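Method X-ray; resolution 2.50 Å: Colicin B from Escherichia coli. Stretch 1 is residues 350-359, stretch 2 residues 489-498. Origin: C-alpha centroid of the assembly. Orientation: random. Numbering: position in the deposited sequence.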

# COMPACT_ATOMS: atom_id res chain seq x y z
N GLU A 350 -15.43 6.16 -27.28
CA GLU A 350 -16.17 6.47 -26.06
C GLU A 350 -16.57 5.26 -25.21
O GLU A 350 -16.32 5.28 -24.01
CB GLU A 350 -17.46 7.23 -26.36
CG GLU A 350 -17.34 8.68 -26.76
CD GLU A 350 -17.08 9.61 -25.58
OE1 GLU A 350 -15.93 9.97 -25.33
OE2 GLU A 350 -18.05 9.97 -24.90
N ILE A 351 -17.16 4.19 -25.76
CA ILE A 351 -17.54 3.05 -24.94
C ILE A 351 -16.28 2.41 -24.40
O ILE A 351 -16.19 2.19 -23.19
CB ILE A 351 -18.36 2.04 -25.74
CG1 ILE A 351 -19.68 2.68 -26.14
CG2 ILE A 351 -18.66 0.82 -24.90
CD1 ILE A 351 -20.77 1.75 -26.70
N ALA A 352 -15.27 2.19 -25.23
CA ALA A 352 -14.02 1.67 -24.75
C ALA A 352 -13.36 2.59 -23.73
O ALA A 352 -12.82 2.08 -22.77
CB ALA A 352 -13.08 1.48 -25.89
N GLU A 353 -13.42 3.92 -23.87
CA GLU A 353 -12.85 4.87 -22.90
C GLU A 353 -13.55 4.67 -21.56
O GLU A 353 -12.91 4.45 -20.53
CB GLU A 353 -13.05 6.33 -23.34
CG GLU A 353 -12.05 6.83 -24.41
CD GLU A 353 -12.39 8.14 -25.18
OE1 GLU A 353 -13.03 9.05 -24.62
OE2 GLU A 353 -12.01 8.23 -26.35
N ASN A 354 -14.88 4.65 -21.60
CA ASN A 354 -15.68 4.41 -20.42
C ASN A 354 -15.45 3.08 -19.72
O ASN A 354 -15.54 2.99 -18.49
CB ASN A 354 -17.13 4.52 -20.80
CG ASN A 354 -17.62 5.93 -20.60
OD1 ASN A 354 -17.22 6.86 -21.29
ND2 ASN A 354 -18.50 6.08 -19.61
N ILE A 355 -15.17 2.03 -20.49
CA ILE A 355 -14.94 0.73 -19.90
C ILE A 355 -13.54 0.75 -19.31
O ILE A 355 -13.34 0.31 -18.17
CB ILE A 355 -15.07 -0.40 -20.97
CG1 ILE A 355 -16.47 -0.46 -21.52
CG2 ILE A 355 -14.79 -1.74 -20.32
CD1 ILE A 355 -16.69 -1.52 -22.61
N ASN A 356 -12.58 1.34 -20.05
CA ASN A 356 -11.20 1.33 -19.62
C ASN A 356 -10.97 2.13 -18.35
O ASN A 356 -9.92 2.03 -17.73
CB ASN A 356 -10.30 1.87 -20.69
CG ASN A 356 -8.95 1.20 -20.55
OD1 ASN A 356 -7.98 1.74 -20.03
ND2 ASN A 356 -8.87 -0.05 -20.98
N ASN A 357 -11.97 2.90 -17.93
CA ASN A 357 -11.90 3.64 -16.68
C ASN A 357 -12.95 3.22 -15.64
O ASN A 357 -12.91 3.65 -14.49
CB ASN A 357 -12.08 5.12 -16.95
CG ASN A 357 -11.07 5.67 -17.93
OD1 ASN A 357 -11.42 6.60 -18.65
ND2 ASN A 357 -9.86 5.11 -18.00
N PHE A 358 -13.88 2.37 -16.07
CA PHE A 358 -14.98 1.87 -15.28
C PHE A 358 -14.60 1.21 -13.98
O PHE A 358 -15.47 0.90 -13.19
CB PHE A 358 -15.72 0.92 -16.14
CG PHE A 358 -17.12 0.70 -15.67
CD1 PHE A 358 -18.09 1.59 -16.09
CD2 PHE A 358 -17.42 -0.39 -14.87
CE1 PHE A 358 -19.40 1.39 -15.71
CE2 PHE A 358 -18.73 -0.60 -14.49
CZ PHE A 358 -19.71 0.29 -14.91
N GLN A 359 -13.32 0.98 -13.70
CA GLN A 359 -12.86 0.44 -12.44
C GLN A 359 -13.38 1.25 -11.24
O GLN A 359 -13.31 2.48 -11.15
CB GLN A 359 -11.36 0.41 -12.50
CG GLN A 359 -10.70 -0.35 -11.37
CD GLN A 359 -9.32 -0.82 -11.78
OE1 GLN A 359 -8.76 -0.37 -12.80
NE2 GLN A 359 -8.72 -1.75 -11.02
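Stretch 2 (489-498) IAGAIGAFID

The contact is built around isoleucines. Ile-351, with its CA-to-CB bond directed toward stretch 2, sets its CG2 3.6 Å from CG2 of Ile-493 and 3.9 Å from CD1 of Ile-497, so that one methyl meets two residues spaced four apart. Ile-355, one turn further along stretch 1, repeats the pattern from a less direct position. Its CA-to-CB bond runs sideways, yet the m, t rotamer brings the end of the side chain nearer, with CD1 3.9 Å from CG2 of Ile-493 and CG1 3.7 Å from CD1 of Ile-497. All four isoleucines have chi1 in m and chi2 in t, and together they form a compact two-by-two cluster.

The backbones that carry this cluster run in broadly the same direction. Stretch 1 continues a helix begun earlier in the chain, and so does stretch 2; their axes cross at 34° and come no closer than 10.6 Å. At that spacing, side chains rather than backbones fill most of the gap. The nearest CA pair is at Gly-494: CA of Ile-351 lies 6.7 Å from CA of Gly-494. There CD1 of Ile-351 reaches to 4.1 Å from Gly-494 CA and to 3.5 Å from Ala-490 O, a carbonyl already engaged by Gly-494 N at 2.8 Å within its own helix. At this point the end of Ile-351 lies against the backbone of the second helix. A CB on Gly-494 would fall 2.7 Å from Ala-490 O, so what the bare CA spares is a clash within its own helix, not one with Ile-351.

Beyond the regular helix, Ile-497 still has its CA-to-CB bond directed toward stretch 1 and gives up more surface to the contact than any other residue, 92 Å² of it. Its N and that of Asp-498 both bond to Gly-494 O, at 2.8 and 2.7 Å, which ties this non-helical segment back to the last turn. Phe-358, in the loop after the first helix, approaches obliquely, its CE1 4.3 Å from Ile-497 CG2, and extends the apolar patch.

At the polar edge, Asn-354 has its CA-to-CB bond directed toward stretch 2 and packs against Ile-497, whose CA lies 7.5 Å from the CA of Asn-354. No hydrogen bond crosses between the stretches, so the 336 Å² buried in total rests on shape and apolar packing. Asp-498 also directs its CA-to-CB bond toward stretch 1, but its side chain caps a backbone N just past the stretch. Glu-350 and Glu-353 remain outside the contact.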

# COMPACT_ATOMS: atom_id res chain seq x y z
N ILE A 489 -24.98 -4.81 -30.29
CA ILE A 489 -24.06 -4.94 -29.19
C ILE A 489 -23.53 -3.61 -28.69
O ILE A 489 -23.20 -3.54 -27.51
CB ILE A 489 -22.87 -5.84 -29.55
CG1 ILE A 489 -21.93 -5.22 -30.55
CG2 ILE A 489 -23.49 -7.12 -30.09
CD1 ILE A 489 -20.56 -5.93 -30.50
N ALA A 490 -23.50 -2.54 -29.51
CA ALA A 490 -23.02 -1.24 -29.04
C ALA A 490 -24.07 -0.58 -28.16
O ALA A 490 -23.76 -0.04 -27.10
CB ALA A 490 -22.75 -0.30 -30.19
N GLY A 491 -25.33 -0.68 -28.57
CA GLY A 491 -26.46 -0.22 -27.79
C GLY A 491 -26.58 -1.07 -26.54
O GLY A 491 -26.99 -0.54 -25.52
N ALA A 492 -26.19 -2.36 -26.56
CA ALA A 492 -26.26 -3.20 -25.37
C ALA A 492 -25.13 -2.90 -24.40
O ALA A 492 -25.41 -2.61 -23.24
CB ALA A 492 -26.19 -4.67 -25.74
N ILE A 493 -23.86 -2.91 -24.76
CA ILE A 493 -22.81 -2.50 -23.83
C ILE A 493 -23.03 -1.05 -23.39
O ILE A 493 -22.75 -0.66 -22.26
CB ILE A 493 -21.51 -2.62 -24.53
CG1 ILE A 493 -21.30 -4.07 -24.86
CG2 ILE A 493 -20.38 -2.11 -23.66
CD1 ILE A 493 -20.22 -4.19 -25.93
N GLY A 494 -23.60 -0.26 -24.30
CA GLY A 494 -23.90 1.14 -24.05
C GLY A 494 -24.80 1.36 -22.84
O GLY A 494 -24.44 2.08 -21.90
N ALA A 495 -25.95 0.67 -22.90
CA ALA A 495 -27.00 0.70 -21.89
C ALA A 495 -26.59 0.43 -20.45
O ALA A 495 -27.26 0.90 -19.54
CB ALA A 495 -28.08 -0.29 -22.27
N PHE A 496 -25.51 -0.32 -20.20
CA PHE A 496 -25.01 -0.58 -18.86
C PHE A 496 -24.07 0.51 -18.40
O PHE A 496 -23.60 0.50 -17.26
CB PHE A 496 -24.24 -1.93 -18.80
CG PHE A 496 -25.17 -3.14 -18.72
CD1 PHE A 496 -25.30 -4.00 -19.80
CD2 PHE A 496 -25.94 -3.35 -17.56
CE1 PHE A 496 -26.20 -5.06 -19.73
CE2 PHE A 496 -26.84 -4.41 -17.50
CZ PHE A 496 -26.97 -5.26 -18.59
N ILE A 497 -23.77 1.47 -19.29
CA ILE A 497 -22.80 2.50 -18.97
C ILE A 497 -23.48 3.84 -18.99
O ILE A 497 -23.44 4.60 -18.03
CB ILE A 497 -21.61 2.52 -19.99
CG1 ILE A 497 -21.00 1.15 -20.24
CG2 ILE A 497 -20.54 3.41 -19.39
CD1 ILE A 497 -19.82 1.13 -21.19
N ASP A 498 -24.16 4.09 -20.10
CA ASP A 498 -24.75 5.39 -20.25
C ASP A 498 -25.86 5.40 -21.26
O ASP A 498 -25.83 4.62 -22.20
CB ASP A 498 -23.66 6.33 -20.67
CG ASP A 498 -23.85 7.75 -20.18
OD1 ASP A 498 -22.91 8.25 -19.58
OD2 ASP A 498 -24.92 8.34 -20.39